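Local coordinates for Low temperature requirement C protein (PDB 1Y9I) that probably removes the phosphate from phosphatidylglycerophosphate, and binds calcium and magnesium in a helical, tetrameric assembly, at residues L33-K38 with Y117-K122; V73-G78 with N86-D91; N63-G68 with D144-A149; G110-T115 with R157-Y162. All blocks are in the same frame, centred on the assembly; numbering follows the deposited sequence.

Contact 1 of 4, residues L33-K38 with Y117-K122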
loop_
_atom_site.group_PDB
_atom_site.type_symbol
_atom_site.label_atom_id
_atom_site.label_comp_id
_atom_site.label_asym_id
_atom_site.label_seq_id
_atom_site.Cartn_x
_atom_site.Cartn_y
_atom_site.Cartn_z
ATOM N N LEU A 33 0.439 -24.706 -0.339
ATOM C CA LEU A 33 0.814 -25.824 0.527
ATOM C C LEU A 33 2.212 -25.552 1.089
ATOM O O LEU A 33 2.464 -25.728 2.282
ATOM C CB LEU A 33 0.809 -27.132 -0.274
ATOM C CG LEU A 33 1.094 -28.427 0.496
ATOM C CD1 LEU A 33 0.007 -28.656 1.535
ATOM C CD2 LEU A 33 1.151 -29.596 -0.478
ATOM N N PHE A 34 3.111 -25.103 0.216
ATOM C CA PHE A 34 4.490 -24.788 0.590
ATOM C C PHE A 34 4.538 -23.713 1.680
ATOM O O PHE A 34 5.369 -23.761 2.589
ATOM C CB PHE A 34 5.246 -24.291 -0.646
ATOM C CG PHE A 34 6.662 -23.881 -0.368
ATOM C CD1 PHE A 34 7.669 -24.836 -0.253
ATOM C CD2 PHE A 34 6.989 -22.540 -0.221
ATOM C CE1 PHE A 34 8.984 -24.458 0.006
ATOM C CE2 PHE A 34 8.300 -22.151 0.040
ATOM C CZ PHE A 34 9.300 -23.114 0.152
ATOM N N LEU A 35 3.640 -22.739 1.576
ATOM C CA LEU A 35 3.580 -21.641 2.537
ATOM C C LEU A 35 2.939 -21.961 3.885
ATOM O O LEU A 35 3.338 -21.402 4.910
ATOM C CB LEU A 35 2.809 -20.472 1.937
ATOM C CG LEU A 35 3.420 -19.739 0.747
ATOM C CD1 LEU A 35 2.435 -18.691 0.245
ATOM C CD2 LEU A 35 4.722 -19.084 1.170
ATOM N N GLN A 36 1.944 -22.843 3.888
ATOM C CA GLN A 36 1.218 -23.148 5.117
ATOM C C GLN A 36 1.409 -24.517 5.766
ATOM O O GLN A 36 1.013 -24.704 6.915
ATOM C CB GLN A 36 -0.279 -22.927 4.877
ATOM C CG GLN A 36 -0.679 -21.467 4.743
ATOM C CD GLN A 36 -0.787 -20.777 6.087
ATOM O OE1 GLN A 36 0.072 -20.941 6.950
ATOM N NE2 GLN A 36 -1.846 -19.993 6.270
ATOM N N GLN A 37 2.009 -25.459 5.049
ATOM C CA GLN A 37 2.196 -26.812 5.571
ATOM C C GLN A 37 2.924 -26.901 6.909
ATOM O O GLN A 37 2.584 -27.735 7.748
ATOM C CB GLN A 37 2.930 -27.679 4.548
ATOM C CG GLN A 37 4.338 -27.212 4.240
ATOM C CD GLN A 37 5.089 -28.197 3.372
ATOM O OE1 GLN A 37 4.633 -28.560 2.287
ATOM N NE2 GLN A 37 6.249 -28.640 3.848
ATOM N N LYS A 38 3.921 -26.046 7.103
ATOM C CA LYS A 38 4.702 -26.045 8.336
ATOM C C LYS A 38 3.895 -25.584 9.546
ATOM O O LYS A 38 4.191 -25.965 10.680
ATOM C CB LYS A 38 5.935 -25.144 8.168
ATOM C CG LYS A 38 6.861 -25.098 9.378
ATOM C CD LYS A 38 7.542 -26.440 9.621
ATOM C CE LYS A 38 8.435 -26.400 10.857
ATOM N NZ LYS A 38 9.489 -25.353 10.753
ATOM N N TYR A 117 4.283 -13.216 0.451
ATOM C CA TYR A 117 4.451 -12.727 -0.913
ATOM C C TYR A 117 5.943 -12.504 -1.189
ATOM O O TYR A 117 6.481 -12.993 -2.189
ATOM C CB TYR A 117 3.663 -11.425 -1.070
ATOM C CG TYR A 117 3.889 -10.655 -2.354
ATOM C CD1 TYR A 117 3.730 -11.261 -3.599
ATOM C CD2 TYR A 117 4.175 -9.289 -2.317
ATOM C CE1 TYR A 117 3.837 -10.521 -4.779
ATOM C CE2 TYR A 117 4.287 -8.540 -3.483
ATOM C CZ TYR A 117 4.112 -9.160 -4.711
ATOM O OH TYR A 117 4.185 -8.408 -5.860
ATOM N N GLY A 118 6.612 -11.785 -0.290
ATOM C CA GLY A 118 8.028 -11.527 -0.468
ATOM C C GLY A 118 8.866 -12.787 -0.389
ATOM O O GLY A 118 9.739 -13.017 -1.222
ATOM N N TYR A 119 8.591 -13.611 0.617
ATOM C CA TYR A 119 9.325 -14.849 0.832
ATOM C C TYR A 119 9.267 -15.799 -0.357
ATOM O O TYR A 119 10.292 -16.320 -0.799
ATOM C CB TYR A 119 8.780 -15.555 2.078
ATOM C CG TYR A 119 9.368 -16.930 2.329
ATOM C CD1 TYR A 119 10.720 -17.088 2.631
ATOM C CD2 TYR A 119 8.567 -18.070 2.272
ATOM C CE1 TYR A 119 11.261 -18.347 2.874
ATOM C CE2 TYR A 119 9.098 -19.336 2.513
ATOM C CZ TYR A 119 10.443 -19.465 2.814
ATOM O OH TYR A 119 10.973 -20.707 3.061
ATOM N N ILE A 120 8.069 -16.024 -0.888
ATOM C CA ILE A 120 7.928 -16.950 -1.999
ATOM C C ILE A 120 8.583 -16.409 -3.264
ATOM O O ILE A 120 9.073 -17.177 -4.094
ATOM C CB ILE A 120 6.439 -17.304 -2.250
ATOM C CG1 ILE A 120 6.359 -18.654 -2.974
ATOM C CG2 ILE A 120 5.754 -16.204 -3.063
ATOM C CD1 ILE A 120 4.992 -19.305 -2.936
ATOM N N ASP A 121 8.606 -15.089 -3.408
ATOM C CA ASP A 121 9.236 -14.479 -4.575
ATOM C C ASP A 121 10.748 -14.734 -4.570
ATOM O O ASP A 121 11.375 -14.829 -5.626
ATOM C CB ASP A 121 8.983 -12.974 -4.594
ATOM C CG ASP A 121 9.576 -12.308 -5.817
ATOM O OD1 ASP A 121 9.119 -12.618 -6.935
ATOM O OD2 ASP A 121 10.502 -11.484 -5.663
ATOM N N LYS A 122 11.333 -14.838 -3.383
ATOM C CA LYS A 122 12.769 -15.084 -3.276
ATOM C C LYS A 122 13.127 -16.546 -3.477
ATOM O O LYS A 122 14.078 -16.868 -4.185
ATOM C CB LYS A 122 13.300 -14.628 -1.916
ATOM C CG LYS A 122 13.714 -13.172 -1.856
ATOM C CD LYS A 122 14.807 -12.864 -2.869
ATOM C CE LYS A 122 15.261 -11.414 -2.778
ATOM N NZ LYS A 122 16.244 -11.070 -3.848
#
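Phe34 and Tyr119 meet because both rings swing out on the side far from their own backbone N (chi1 178° for Phe34, 174° for Tyr119). The two side chains cross at about a right angle. Their closest atoms are Phe34 CE2 and Tyr119 CE2, 3.8 Å apart. The phenol end of Tyr119 also passes near Phe34: Tyr119 OH lies 4.1 Å from Phe34 CZ.

Leu35 fills the other half of the contact. Leu35 CD2 comes to the edge of the Tyr119 ring, near the ring plane, at 4.1 Å from Tyr119 CD2. The same branch end lies beside Ile120. There an extended chain (chi2 164°) carries Ile120 CD1 to 4.0 Å from Leu35 CG, and Leu35 and Ile120 cross roughly at right angles. No hydrogen bond joins the two segments; the contact is made mainly by apolar side-chain atoms. Leu35 and Ile120 are buried, while the two rings are partly exposed.

The contact joins the C-terminal part of helix 25-36 to helix 114-123. Phe34 and Ile120 also touch Pro125. Tyr119 packs on Lys122 of the second subunit. Gln36 NE2 is hydrogen-bonded to Ala155 O of helix 143-160, and Tyr117 touches Ala102, Leu103 and Val106 of helix 97-106.

Contact 2 of 4, residues V73-G78 with N86-D91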
loop_
_atom_site.group_PDB
_atom_site.type_symbol
_atom_site.label_atom_id
_atom_site.label_comp_id
_atom_site.label_asym_id
_atom_site.label_seq_id
_atom_site.Cartn_x
_atom_site.Cartn_y
_atom_site.Cartn_z
ATOM N N VAL A 73 2.991 -10.172 -22.422
ATOM C CA VAL A 73 2.744 -10.592 -23.798
ATOM C C VAL A 73 3.177 -9.528 -24.797
ATOM O O VAL A 73 3.785 -9.838 -25.821
ATOM C CB VAL A 73 1.247 -10.932 -23.992
ATOM C CG1 VAL A 73 0.948 -11.236 -25.458
ATOM C CG2 VAL A 73 0.877 -12.129 -23.123
HETATM N N MSE A 74 2.875 -8.270 -24.499
HETATM C CA MSE A 74 3.270 -7.186 -25.387
HETATM C C MSE A 74 4.794 -7.085 -25.433
HETATM O O MSE A 74 5.377 -6.785 -26.474
HETATM C CB MSE A 74 2.659 -5.861 -24.916
HETATM C CG MSE A 74 1.159 -5.777 -25.126
HETATM SE SE MSE A 74 0.712 -5.982 -27.008
HETATM C CE MSE A 74 -1.069 -5.214 -26.995
ATOM N N ALA A 75 5.434 -7.355 -24.300
ATOM C CA ALA A 75 6.885 -7.310 -24.212
ATOM C C ALA A 75 7.499 -8.422 -25.068
ATOM O O ALA A 75 8.523 -8.214 -25.737
ATOM C CB ALA A 75 7.323 -7.458 -22.754
ATOM N N GLU A 76 6.876 -9.599 -25.046
ATOM C CA GLU A 76 7.360 -10.733 -25.833
ATOM C C GLU A 76 7.260 -10.438 -27.323
ATOM O O GLU A 76 8.106 -10.870 -28.106
ATOM C CB GLU A 76 6.543 -11.994 -25.554
ATOM C CG GLU A 76 6.570 -12.488 -24.127
ATOM C CD GLU A 76 5.985 -13.882 -23.999
ATOM O OE1 GLU A 76 4.952 -14.157 -24.650
ATOM O OE2 GLU A 76 6.550 -14.702 -23.244
ATOM N N LYS A 77 6.209 -9.719 -27.705
ATOM C CA LYS A 77 5.973 -9.374 -29.104
ATOM C C LYS A 77 6.741 -8.136 -29.559
ATOM O O LYS A 77 6.703 -7.781 -30.736
ATOM C CB LYS A 77 4.480 -9.144 -29.341
ATOM C CG LYS A 77 3.607 -10.372 -29.161
ATOM C CD LYS A 77 2.136 -10.000 -29.292
ATOM C CE LYS A 77 1.229 -11.199 -29.070
ATOM N NZ LYS A 77 -0.206 -10.790 -29.050
ATOM N N GLY A 78 7.430 -7.477 -28.631
ATOM C CA GLY A 78 8.184 -6.284 -28.981
ATOM C C GLY A 78 7.292 -5.125 -29.394
ATOM O O GLY A 78 7.663 -4.315 -30.246
ATOM N N ASN A 86 12.535 -2.684 -23.275
ATOM C CA ASN A 86 13.729 -3.349 -22.752
ATOM C C ASN A 86 13.614 -3.602 -21.249
ATOM O O ASN A 86 14.033 -4.647 -20.756
ATOM C CB ASN A 86 14.991 -2.516 -23.001
ATOM C CG ASN A 86 15.354 -2.417 -24.470
ATOM O OD1 ASN A 86 15.149 -3.356 -25.239
ATOM N ND2 ASN A 86 15.922 -1.280 -24.860
ATOM N N ILE A 87 13.047 -2.640 -20.532
ATOM C CA ILE A 87 12.904 -2.748 -19.083
ATOM C C ILE A 87 12.071 -3.959 -18.661
ATOM O O ILE A 87 12.491 -4.745 -17.809
ATOM C CB ILE A 87 12.287 -1.455 -18.510
ATOM C CG1 ILE A 87 13.268 -0.299 -18.705
ATOM C CG2 ILE A 87 11.945 -1.634 -17.030
ATOM C CD1 ILE A 87 12.711 1.059 -18.321
ATOM N N ILE A 88 10.900 -4.114 -19.266
ATOM C CA ILE A 88 10.018 -5.228 -18.944
ATOM C C ILE A 88 10.525 -6.573 -19.475
ATOM O O ILE A 88 10.511 -7.572 -18.759
ATOM C CB ILE A 88 8.583 -4.965 -19.476
ATOM C CG1 ILE A 88 7.947 -3.815 -18.682
ATOM C CG2 ILE A 88 7.736 -6.221 -19.375
ATOM C CD1 ILE A 88 6.569 -3.395 -19.177
ATOM N N SER A 89 10.995 -6.608 -20.719
ATOM C CA SER A 89 11.465 -7.876 -21.264
ATOM C C SER A 89 12.718 -8.386 -20.549
ATOM O O SER A 89 12.941 -9.590 -20.474
ATOM C CB SER A 89 11.714 -7.758 -22.778
ATOM O OG SER A 89 12.791 -6.889 -23.063
ATOM N N ALA A 90 13.517 -7.473 -20.002
ATOM C CA ALA A 90 14.741 -7.852 -19.303
ATOM C C ALA A 90 14.532 -8.014 -17.799
ATOM O O ALA A 90 15.485 -8.285 -17.059
ATOM C CB ALA A 90 15.825 -6.817 -19.558
ATOM N N ASP A 91 13.292 -7.834 -17.351
ATOM C CA ASP A 91 12.956 -7.950 -15.932
ATOM C C ASP A 91 13.932 -7.144 -15.072
ATOM O O ASP A 91 14.477 -7.649 -14.087
ATOM C CB ASP A 91 12.969 -9.427 -15.521
ATOM C CG ASP A 91 12.349 -9.666 -14.151
ATOM O OD1 ASP A 91 11.795 -8.711 -13.558
ATOM O OD2 ASP A 91 12.405 -10.820 -13.673
#
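Ala75 and Ile88 bring two consecutive helices together in a helix-loop-helix. Helix 59-76 ends here, a short loop follows, and helix 84-89 packs against its last turn. The nearest backbones are those of Ala75 and Ser89, with CA atoms 5.5 Å apart.

The apolar part is small and close. Ala75 CB points at the second helix and meets Ile88 CG2 at 3.6 Å. That methyl is the branch of Ile88 lying opposite the backbone N, since CG1 has taken the place beside the N (chi1 -68°). Leu80 of the connecting loop also touches Ile88. No hydrogen bond runs directly between the two segments.

The polar contacts lie around this core. Gln85 is shared by both segments: its NE2 bonds to Ala75 O and its backbone O to Ser89 OG. Ile88 O is hydrogen-bonded to Thr141 OG1; Thr141 is also a magnesium ligand. Glu76 holds Arg21 in a salt bridge.

Both helices close with a Schellman motif, at Gly78 and Asp91, each with positive phi. Gly78 N bonds back to Ala75 O at 3.2 Å, and Asp91 N to Ile88 O at 3.1 Å. Ala75 CB also lies 4.3 Å from Ser89 N, a backbone atom of the second helix.

Contact 3 of 4, residues N63-G68 with D144-A149. With MG (magnesium ion), chain F.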
loop_
_atom_site.group_PDB
_atom_site.type_symbol
_atom_site.label_atom_id
_atom_site.label_comp_id
_atom_site.label_asym_id
_atom_site.label_seq_id
_atom_site.Cartn_x
_atom_site.Cartn_y
_atom_site.Cartn_z
ATOM N N ASN A 63 -8.617 -8.175 -12.448
ATOM C CA ASN A 63 -8.124 -6.975 -13.113
ATOM C C ASN A 63 -6.604 -6.963 -13.173
ATOM O O ASN A 63 -6.020 -6.602 -14.194
ATOM C CB ASN A 63 -8.625 -5.713 -12.395
ATOM C CG ASN A 63 -10.108 -5.461 -12.627
ATOM O OD1 ASN A 63 -10.637 -5.781 -13.687
ATOM N ND2 ASN A 63 -10.777 -4.862 -11.644
ATOM N N ALA A 64 -5.968 -7.363 -12.073
ATOM C CA ALA A 64 -4.513 -7.391 -12.007
ATOM C C ALA A 64 -3.938 -8.485 -12.904
ATOM O O ALA A 64 -2.928 -8.273 -13.567
ATOM C CB ALA A 64 -4.052 -7.594 -10.564
ATOM N N VAL A 65 -4.583 -9.649 -12.924
ATOM C CA VAL A 65 -4.122 -10.755 -13.761
ATOM C C VAL A 65 -4.105 -10.342 -15.241
ATOM O O VAL A 65 -3.117 -10.551 -15.944
ATOM C CB VAL A 65 -5.017 -12.009 -13.587
ATOM C CG1 VAL A 65 -4.685 -13.043 -14.662
ATOM C CG2 VAL A 65 -4.810 -12.623 -12.197
ATOM N N LEU A 66 -5.195 -9.745 -15.707
ATOM C CA LEU A 66 -5.284 -9.318 -17.102
ATOM C C LEU A 66 -4.293 -8.223 -17.448
ATOM O O LEU A 66 -3.612 -8.287 -18.473
ATOM C CB LEU A 66 -6.701 -8.828 -17.435
ATOM C CG LEU A 66 -7.651 -9.880 -18.015
ATOM C CD1 LEU A 66 -7.775 -11.037 -17.050
ATOM C CD2 LEU A 66 -9.016 -9.260 -18.288
ATOM N N THR A 67 -4.201 -7.213 -16.592
ATOM C CA THR A 67 -3.294 -6.116 -16.864
ATOM C C THR A 67 -1.840 -6.583 -16.911
ATOM O O THR A 67 -1.106 -6.250 -17.835
ATOM C CB THR A 67 -3.467 -4.993 -15.814
ATOM O OG1 THR A 67 -4.843 -4.596 -15.773
ATOM C CG2 THR A 67 -2.618 -3.784 -16.168
ATOM N N GLY A 68 -1.436 -7.374 -15.922
ATOM C CA GLY A 68 -0.067 -7.861 -15.874
ATOM C C GLY A 68 0.334 -8.769 -17.026
ATOM O O GLY A 68 1.377 -8.555 -17.656
ATOM N N ASP A 144 5.165 -13.690 -12.751
ATOM C CA ASP A 144 5.775 -14.310 -11.575
ATOM C C ASP A 144 5.231 -13.699 -10.283
ATOM O O ASP A 144 4.924 -14.429 -9.334
ATOM C CB ASP A 144 7.316 -14.248 -11.605
ATOM C CG ASP A 144 7.864 -12.871 -11.921
ATOM O OD1 ASP A 144 7.162 -11.861 -11.710
ATOM O OD2 ASP A 144 9.029 -12.804 -12.373
ATOM N N ASP A 145 5.091 -12.373 -10.252
ATOM C CA ASP A 145 4.554 -11.680 -9.077
ATOM C C ASP A 145 3.089 -12.049 -8.879
ATOM O O ASP A 145 2.631 -12.249 -7.752
ATOM C CB ASP A 145 4.629 -10.161 -9.253
ATOM C CG ASP A 145 6.032 -9.666 -9.462
ATOM O OD1 ASP A 145 6.804 -9.631 -8.486
ATOM O OD2 ASP A 145 6.359 -9.312 -10.613
ATOM N N ILE A 146 2.350 -12.119 -9.983
ATOM C CA ILE A 146 0.934 -12.455 -9.927
ATOM C C ILE A 146 0.701 -13.826 -9.283
ATOM O O ILE A 146 -0.148 -13.976 -8.404
ATOM C CB ILE A 146 0.310 -12.433 -11.349
ATOM C CG1 ILE A 146 0.163 -10.981 -11.825
ATOM C CG2 ILE A 146 -1.025 -13.154 -11.352
ATOM C CD1 ILE A 146 -0.255 -10.836 -13.292
ATOM N N VAL A 147 1.466 -14.818 -9.721
ATOM C CA VAL A 147 1.337 -16.169 -9.194
ATOM C C VAL A 147 1.724 -16.212 -7.721
ATOM O O VAL A 147 1.020 -16.804 -6.904
ATOM C CB VAL A 147 2.200 -17.147 -10.017
ATOM C CG1 VAL A 147 2.177 -18.545 -9.399
ATOM C CG2 VAL A 147 1.676 -17.190 -11.440
ATOM N N GLY A 148 2.837 -15.576 -7.376
ATOM C CA GLY A 148 3.255 -15.551 -5.985
ATOM C C GLY A 148 2.214 -14.859 -5.118
ATOM O O GLY A 148 1.940 -15.290 -3.993
ATOM N N ALA A 149 1.624 -13.788 -5.640
ATOM C CA ALA A 149 0.616 -13.031 -4.898
ATOM C C ALA A 149 -0.683 -13.815 -4.710
ATOM O O ALA A 149 -1.316 -13.736 -3.655
ATOM C CB ALA A 149 0.331 -11.716 -5.602
HETATM MG MG MG F . 8.185 -9.591 -11.705
HETATM O O HOH W 1 9.816 -10.404 -12.470
HETATM O O HOH W 2 8.889 -9.885 -9.771
#
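The flat carbonyl group of Ala64 meets the end of Ile146, whose CD1 lies 3.7 Å from Ala64 O. One residue earlier, the carbonyl plane of Asn63 has a donor on each face: Thr67 N on one, Thr67 OG1 on the other. Thr67 OG1 also bonds to Tyr95 OH of the third subunit. The carboxylates of Asp144 and Asp145 each give one oxygen to magnesium. Asp144 OD1 lies 2.5 Å from the magnesium ion. Asp145 OD2 lies 2.1 Å from the magnesium ion. A water on the metal donates to Asp144 OD2.

Ile146 carries the helix contact. Its CG1 arm is extended (chi2 172°) and lays Ile146 CD1 on the opposite backbone, 3.9 Å from Gly68 CA. Gly68 has no side chain, so the methyl can lie against its CA. The other branch, Ile146 CG2, packs on Val65 CG2 at 3.9 Å. These two side chains cross at about a right angle.

The two helix segments run nearly antiparallel, at 161°, and their axes come within 10.2 Å. All the touching residues are buried.

Helix 143-160 thus packs on helix 59-76 just beyond its two metal-binding aspartates. Thr141 O, Asp98 OD2 and two waters complete the magnesium shell. Asp98 is also a calcium ligand and so links the two metals of the binuclear site.

Contact 4 of 4, residues G110-T115 with R157-Y162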
loop_
_atom_site.group_PDB
_atom_site.type_symbol
_atom_site.label_atom_id
_atom_site.label_comp_id
_atom_site.label_asym_id
_atom_site.label_seq_id
_atom_site.Cartn_x
_atom_site.Cartn_y
_atom_site.Cartn_z
ATOM N N GLY A 110 -5.725 -8.884 3.008
ATOM C CA GLY A 110 -4.988 -8.206 4.061
ATOM C C GLY A 110 -3.479 -8.310 4.153
ATOM O O GLY A 110 -2.829 -9.102 3.461
ATOM N N SER A 111 -2.934 -7.494 5.048
ATOM C CA SER A 111 -1.502 -7.404 5.280
ATOM C C SER A 111 -0.827 -8.674 5.780
ATOM O O SER A 111 0.389 -8.811 5.653
ATOM C CB SER A 111 -1.221 -6.272 6.264
ATOM O OG SER A 111 -1.942 -6.481 7.466
ATOM N N ILE A 112 -1.585 -9.600 6.357
ATOM C CA ILE A 112 -0.948 -10.817 6.850
ATOM C C ILE A 112 -0.392 -11.679 5.717
ATOM O O ILE A 112 0.284 -12.678 5.957
ATOM C CB ILE A 112 -1.896 -11.672 7.711
ATOM C CG1 ILE A 112 -3.047 -12.213 6.874
ATOM C CG2 ILE A 112 -2.412 -10.848 8.883
ATOM C CD1 ILE A 112 -3.787 -13.337 7.573
ATOM N N GLY A 113 -0.671 -11.287 4.480
ATOM C CA GLY A 113 -0.150 -12.034 3.349
ATOM C C GLY A 113 1.135 -11.418 2.807
ATOM O O GLY A 113 1.824 -12.033 1.984
ATOM N N PHE A 114 1.471 -10.220 3.285
ATOM C CA PHE A 114 2.667 -9.490 2.841
ATOM C C PHE A 114 3.969 -10.290 2.896
ATOM O O PHE A 114 4.674 -10.394 1.900
ATOM C CB PHE A 114 2.874 -8.206 3.669
ATOM C CG PHE A 114 1.869 -7.109 3.400
ATOM C CD1 PHE A 114 0.912 -7.224 2.393
ATOM C CD2 PHE A 114 1.897 -5.942 4.161
ATOM C CE1 PHE A 114 -0.001 -6.188 2.142
ATOM C CE2 PHE A 114 0.991 -4.901 3.921
ATOM C CZ PHE A 114 0.039 -5.027 2.909
ATOM N N THR A 115 4.301 -10.844 4.060
ATOM C CA THR A 115 5.548 -11.585 4.177
ATOM C C THR A 115 5.628 -12.842 3.301
ATOM O O THR A 115 6.687 -13.141 2.750
ATOM C CB THR A 115 5.861 -11.917 5.664
ATOM O OG1 THR A 115 4.720 -12.516 6.283
ATOM C CG2 THR A 115 6.216 -10.637 6.419
ATOM N N ARG A 157 -6.192 -16.337 3.181
ATOM C CA ARG A 157 -7.590 -16.717 3.346
ATOM C C ARG A 157 -7.657 -17.992 4.190
ATOM O O ARG A 157 -8.516 -18.134 5.063
ATOM C CB ARG A 157 -8.256 -16.952 1.986
ATOM C CG ARG A 157 -9.738 -17.325 2.112
ATOM C CD ARG A 157 -10.403 -17.544 0.765
ATOM N NE ARG A 157 -11.845 -17.737 0.915
ATOM C CZ ARG A 157 -12.402 -18.804 1.482
ATOM N NH1 ARG A 157 -11.638 -19.784 1.951
ATOM N NH2 ARG A 157 -13.724 -18.883 1.600
ATOM N N LEU A 158 -6.736 -18.910 3.927
ATOM C CA LEU A 158 -6.667 -20.170 4.658
ATOM C C LEU A 158 -6.413 -19.877 6.140
ATOM O O LEU A 158 -7.085 -20.428 7.010
ATOM C CB LEU A 158 -5.545 -21.041 4.074
ATOM C CG LEU A 158 -5.321 -22.463 4.601
ATOM C CD1 LEU A 158 -4.411 -23.225 3.644
ATOM C CD2 LEU A 158 -4.709 -22.412 5.989
ATOM N N ALA A 159 -5.445 -19.011 6.425
ATOM C CA ALA A 159 -5.130 -18.661 7.809
ATOM C C ALA A 159 -6.381 -18.165 8.529
ATOM O O ALA A 159 -6.642 -18.548 9.676
ATOM C CB ALA A 159 -4.047 -17.596 7.853
ATOM N N HIS A 160 -7.154 -17.316 7.857
ATOM C CA HIS A 160 -8.381 -16.788 8.448
ATOM C C HIS A 160 -9.434 -17.876 8.617
ATOM O O HIS A 160 -10.320 -17.764 9.464
ATOM C CB HIS A 160 -8.972 -15.665 7.591
ATOM C CG HIS A 160 -8.347 -14.325 7.828
ATOM N ND1 HIS A 160 -7.196 -13.915 7.190
ATOM C CD2 HIS A 160 -8.708 -13.306 8.644
ATOM C CE1 HIS A 160 -6.876 -12.701 7.602
ATOM N NE2 HIS A 160 -7.776 -12.310 8.485
ATOM N N SER A 161 -9.336 -18.926 7.810
ATOM C CA SER A 161 -10.295 -20.025 7.868
ATOM C C SER A 161 -10.284 -20.786 9.191
ATOM O O SER A 161 -11.076 -21.705 9.382
ATOM C CB SER A 161 -10.043 -21.006 6.716
ATOM O OG SER A 161 -10.226 -20.379 5.454
ATOM N N TYR A 162 -9.398 -20.407 10.105
ATOM C CA TYR A 162 -9.317 -21.080 11.400
ATOM C C TYR A 162 -9.833 -20.216 12.555
ATOM O O TYR A 162 -9.858 -20.651 13.709
ATOM C CB TYR A 162 -7.873 -21.511 11.680
ATOM C CG TYR A 162 -7.355 -22.584 10.744
ATOM C CD1 TYR A 162 -7.281 -22.366 9.369
ATOM C CD2 TYR A 162 -6.930 -23.819 11.238
ATOM C CE1 TYR A 162 -6.791 -23.350 8.504
ATOM C CE2 TYR A 162 -6.441 -24.810 10.385
ATOM C CZ TYR A 162 -6.374 -24.569 9.019
ATOM O OH TYR A 162 -5.890 -25.543 8.171
#
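Ile112 reaches His160 from an uncommon rotamer: its CG1 sits between the backbone N and the carbonyl carbon (chi1 66°). The chain then runs out extended and ends beside the imidazole. The modelled gap between Ile112 CD1 and His160 CE1 is too short for two carbons, so the whole fit of Ile112 against His160 is doubtful in detail. The two side chains cross obliquely. Ala159 CB is a looser neighbour, 4.3 Å from Ile112 CD1.

No hydrogen bond links the segments. His160 ND1 is instead bonded to Ser156 O, one turn back on its own helix, which helps set how the ring is turned. At the helix end, Ser161 OG donates to Arg157 O at 2.8 Å. In the other segment, Ser111 CA lies 3.5 Å above the plane of the Phe114 ring, over its centre.

The contact is small and near the surface of the tetramer. It joins the turn leading into helix 114-123 to the C-terminal end of helix 143-160. Ala159 also touches Gln36 of helix 25-36, and Phe114 packs on helix 97-106. Ile112 meets Leu94 of the second subunit, and His160 meets Arg59 of the fourth.

Contact 3 lies near the middle of the chain, and its second segment holds magnesium. Contacts 3 and 4 both use helix 143-160, their centres about 18 Å apart. Contacts 1 and 4 share helix 114-123, with centres about 12 Å apart, and Gln36 of contact 1 touches Leu158 and Ala159 of contact 4. Both touch the second subunit. Tyr117 and Ile120 of contact 1 pack on segment 144-149. Contact 2 lies across the chain centre from contact 1, their centres about 27 Å apart. It shares helix 59-76 with contact 3, and both touch the third subunit. The Ile88 side chain is about 8 Å from magnesium. The Ile120 side chain is about 11 Å from magnesium.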